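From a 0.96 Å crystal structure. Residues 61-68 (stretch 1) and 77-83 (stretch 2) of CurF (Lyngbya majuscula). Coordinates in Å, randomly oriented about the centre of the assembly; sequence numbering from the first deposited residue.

Stretch 1 (61-68) QEYIKKRY
Stretch 2 (77-83) NLTFGVE

Two short, mostly irregular segments of one chain meet here, and Arg 67 carries most of the joint. Stretch 1 runs as an extended loop from Gln 61 (phi/psi -101/123) through Glu 62 (-62/140), bends at Tyr 63 (-112/-17), is extended again at Ile 64 (-68/124), and tightens into a single 3-10 turn over residues 65-67, whose angles are -70/-25, -61/-23 and -77/-2. The turn is closed by Arg 67 N to Ile 64 O at 3.1 Å and Tyr 68 N to Lys 65 O at 2.9 Å, so both amides are satisfied before stretch 2 is met. Tyr 68 (-126/139) then leaves the turn extended.

Stretch 2 passes it without regular helix or strand. Tyr 68 faces Leu 78 across a single beta bridge, CA to CA 4.5 Å, and Arg 67 lies nearest Thr 79, CA to CA 5.5 Å. As one sequence number rises the other falls, so the register is antiparallel. Leu 78 (-66/132), Thr 79 (-112/168) and Phe 80 (-132/157) are extended.

Thr 79 is held by both its backbone polar groups. Its N donates to Arg 67 O at 2.9 Å, almost straight at 177°. Its carbonyl O, lying near the plane of the guanidinium at the edge, accepts from Arg 67 NE and from Arg 67 NH2, each at 2.9 Å, with N-H...O angles of 146° and 149°. Arginine suits this place because two neighbouring N-H groups can converge on one oxygen. Its chain folds back to reach it: CA-to-CB points sideways, and chi1 to chi3 are all m (-73°, -68°, -56°), with chi4 at -74°. Arg 67 NH1 makes a salt bridge to Glu 62 OE2 at 3.5 Å, placing an opposite charge beside the buried cation; Glu 62 is m, m to present it. Further bonds elsewhere in the structure engage NH1 and NH2.

Apolar atoms pack around the same group, with Arg 67 NH2 3.6 Å from Phe 80 CD1 and Arg 67 NH1 3.9 Å from Val 82 CG1. Leu 78 (t, p) sets its CD1 over one face of the Tyr 68 ring, 4.1 Å from the centroid and 23° off the normal, a CH-pi contact that a branched aliphatic chain makes well. Tyr 68 (chi1 m, -63°; chi2 -88°) spends its hydroxyl within its own stretch, OH donating to Glu 62 O at 2.7 Å, so the buried ring carries no idle polar end.

Two CA-H...O contacts reinforce the bridge: Tyr 68 CA to Asn 77 O at 3.3 Å and Leu 78 CA to Arg 67 O at 3.5 Å. One water donates to Lys 66 O at 2.9 Å and to Thr 79 OG1 (chi1 p) at 2.8 Å, linking groups too far apart to bond directly. Gly 81, at 109/86, takes a backbone conformation in which a CB would jam against the preceding carbonyl. Together the stretches bury 387 Å².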

# COMPACT_ATOMS: atom_id res chain seq x y z
N GLN A 61 3.39 -15.51 -5.00
CA GLN A 61 2.44 -16.40 -4.33
C GLN A 61 2.36 -16.10 -2.83
O GLN A 61 3.38 -16.08 -2.14
CB GLN A 61 2.80 -17.87 -4.53
CG GLN A 61 1.71 -18.76 -4.01
CD GLN A 61 1.96 -20.20 -4.34
OE1 GLN A 61 2.26 -21.01 -3.44
NE2 GLN A 61 1.84 -20.55 -5.62
N GLU A 62 1.16 -15.80 -2.34
CA GLU A 62 1.03 -15.54 -0.92
C GLU A 62 1.40 -16.76 -0.09
O GLU A 62 1.00 -17.89 -0.42
CB GLU A 62 -0.41 -15.14 -0.57
CG GLU A 62 -0.83 -13.81 -1.17
CD GLU A 62 0.00 -12.68 -0.67
OE1 GLU A 62 0.10 -12.52 0.58
OE2 GLU A 62 0.57 -11.90 -1.49
N TYR A 63 2.11 -16.52 1.01
CA TYR A 63 2.37 -17.54 2.04
C TYR A 63 1.64 -17.21 3.36
O TYR A 63 1.49 -18.10 4.20
CB TYR A 63 3.90 -17.71 2.29
CG TYR A 63 4.56 -16.42 2.64
CD1 TYR A 63 4.53 -15.96 3.95
CD2 TYR A 63 5.12 -15.59 1.67
CE1 TYR A 63 5.03 -14.72 4.30
CE2 TYR A 63 5.61 -14.34 2.00
CZ TYR A 63 5.57 -13.91 3.31
OH TYR A 63 6.03 -12.66 3.60
N ILE A 64 1.18 -15.97 3.54
CA ILE A 64 0.44 -15.62 4.74
C ILE A 64 -0.91 -16.35 4.70
O ILE A 64 -1.70 -16.18 3.77
CB ILE A 64 0.29 -14.09 4.84
CG1 ILE A 64 1.66 -13.53 5.26
CG2 ILE A 64 -0.81 -13.71 5.81
CD1 ILE A 64 1.74 -12.04 5.27
N LYS A 65 -1.19 -17.12 5.76
CA LYS A 65 -2.36 -17.98 5.74
C LYS A 65 -3.67 -17.19 5.81
O LYS A 65 -4.68 -17.65 5.32
CB LYS A 65 -2.24 -19.07 6.80
CG LYS A 65 -1.20 -20.13 6.39
CD LYS A 65 -1.10 -21.38 7.19
CE LYS A 65 -0.33 -22.40 6.35
NZ LYS A 65 -0.11 -23.67 7.08
N LYS A 66 -3.62 -15.97 6.38
CA LYS A 66 -4.80 -15.11 6.45
C LYS A 66 -5.35 -14.76 5.06
O LYS A 66 -6.52 -14.42 4.94
CB LYS A 66 -4.42 -13.80 7.21
CG LYS A 66 -5.60 -12.98 7.69
CD LYS A 66 -5.20 -11.72 8.41
CE LYS A 66 -6.40 -11.11 9.10
NZ LYS A 66 -6.09 -9.85 9.76
N ARG A 67 -4.51 -14.83 4.03
CA ARG A 67 -4.94 -14.59 2.65
C ARG A 67 -5.71 -15.75 2.01
O ARG A 67 -6.15 -15.62 0.88
CB ARG A 67 -3.77 -14.21 1.76
CG ARG A 67 -3.21 -12.79 1.98
CD ARG A 67 -4.15 -11.67 1.58
NE ARG A 67 -4.61 -11.73 0.19
CZ ARG A 67 -3.87 -11.43 -0.88
NH1 ARG A 67 -2.67 -10.90 -0.78
NH2 ARG A 67 -4.38 -11.65 -2.10
N TYR A 68 -5.88 -16.87 2.75
CA TYR A 68 -6.55 -18.05 2.20
C TYR A 68 -7.69 -18.50 3.07
O TYR A 68 -7.56 -18.58 4.31
CB TYR A 68 -5.55 -19.20 2.05
CG TYR A 68 -4.44 -18.92 1.07
CD1 TYR A 68 -4.59 -19.20 -0.28
CD2 TYR A 68 -3.22 -18.40 1.48
CE1 TYR A 68 -3.58 -19.01 -1.18
CE2 TYR A 68 -2.19 -18.20 0.58
CZ TYR A 68 -2.36 -18.53 -0.75
OH TYR A 68 -1.34 -18.40 -1.69
N ASN A 77 -8.56 -20.98 -2.91
CA ASN A 77 -8.83 -20.48 -1.56
C ASN A 77 -8.39 -19.02 -1.38
O ASN A 77 -8.67 -18.44 -0.33
CB ASN A 77 -8.16 -21.36 -0.51
CG ASN A 77 -8.74 -22.75 -0.46
OD1 ASN A 77 -9.78 -23.04 -1.06
ND2 ASN A 77 -8.08 -23.62 0.31
N LEU A 78 -7.63 -18.47 -2.32
CA LEU A 78 -7.08 -17.11 -2.17
C LEU A 78 -8.19 -16.06 -2.14
O LEU A 78 -9.06 -16.04 -3.01
CB LEU A 78 -6.12 -16.83 -3.32
CG LEU A 78 -5.36 -15.49 -3.26
CD1 LEU A 78 -4.41 -15.40 -2.08
CD2 LEU A 78 -4.60 -15.27 -4.55
N THR A 79 -8.11 -15.16 -1.16
CA THR A 79 -8.97 -13.99 -1.11
C THR A 79 -8.14 -12.72 -1.35
O THR A 79 -6.91 -12.75 -1.35
CB THR A 79 -9.75 -13.90 0.23
OG1 THR A 79 -8.83 -13.74 1.31
CG2 THR A 79 -10.57 -15.14 0.49
N PHE A 80 -8.86 -11.63 -1.57
CA PHE A 80 -8.26 -10.35 -1.92
C PHE A 80 -8.85 -9.26 -1.05
O PHE A 80 -9.96 -9.38 -0.55
CB PHE A 80 -8.54 -10.03 -3.41
CG PHE A 80 -8.08 -11.11 -4.34
CD1 PHE A 80 -6.78 -11.15 -4.79
CD2 PHE A 80 -8.93 -12.15 -4.70
CE1 PHE A 80 -6.33 -12.19 -5.58
CE2 PHE A 80 -8.49 -13.19 -5.50
CZ PHE A 80 -7.20 -13.20 -5.96
N GLY A 81 -8.08 -8.18 -0.93
CA GLY A 81 -8.51 -7.00 -0.19
C GLY A 81 -7.70 -6.89 1.09
O GLY A 81 -8.13 -7.38 2.16
N VAL A 82 -6.54 -6.25 1.00
CA VAL A 82 -5.61 -6.13 2.09
C VAL A 82 -5.87 -4.87 2.93
O VAL A 82 -5.13 -4.58 3.88
CB VAL A 82 -4.15 -6.25 1.60
CG1 VAL A 82 -3.88 -7.64 1.02
CG2 VAL A 82 -3.79 -5.16 0.60
N GLU A 83 -6.94 -4.16 2.59
CA GLU A 83 -7.37 -2.95 3.26
C GLU A 83 -8.76 -2.64 2.72
O GLU A 83 -9.13 -3.11 1.64
CB GLU A 83 -6.41 -1.77 2.94
CG GLU A 83 -6.28 -1.51 1.44
CD GLU A 83 -5.38 -0.33 1.06
OE1 GLU A 83 -5.41 0.69 1.82
OE2 GLU A 83 -4.69 -0.43 0.03
O HOH W 1 -8.83 -15.50 3.47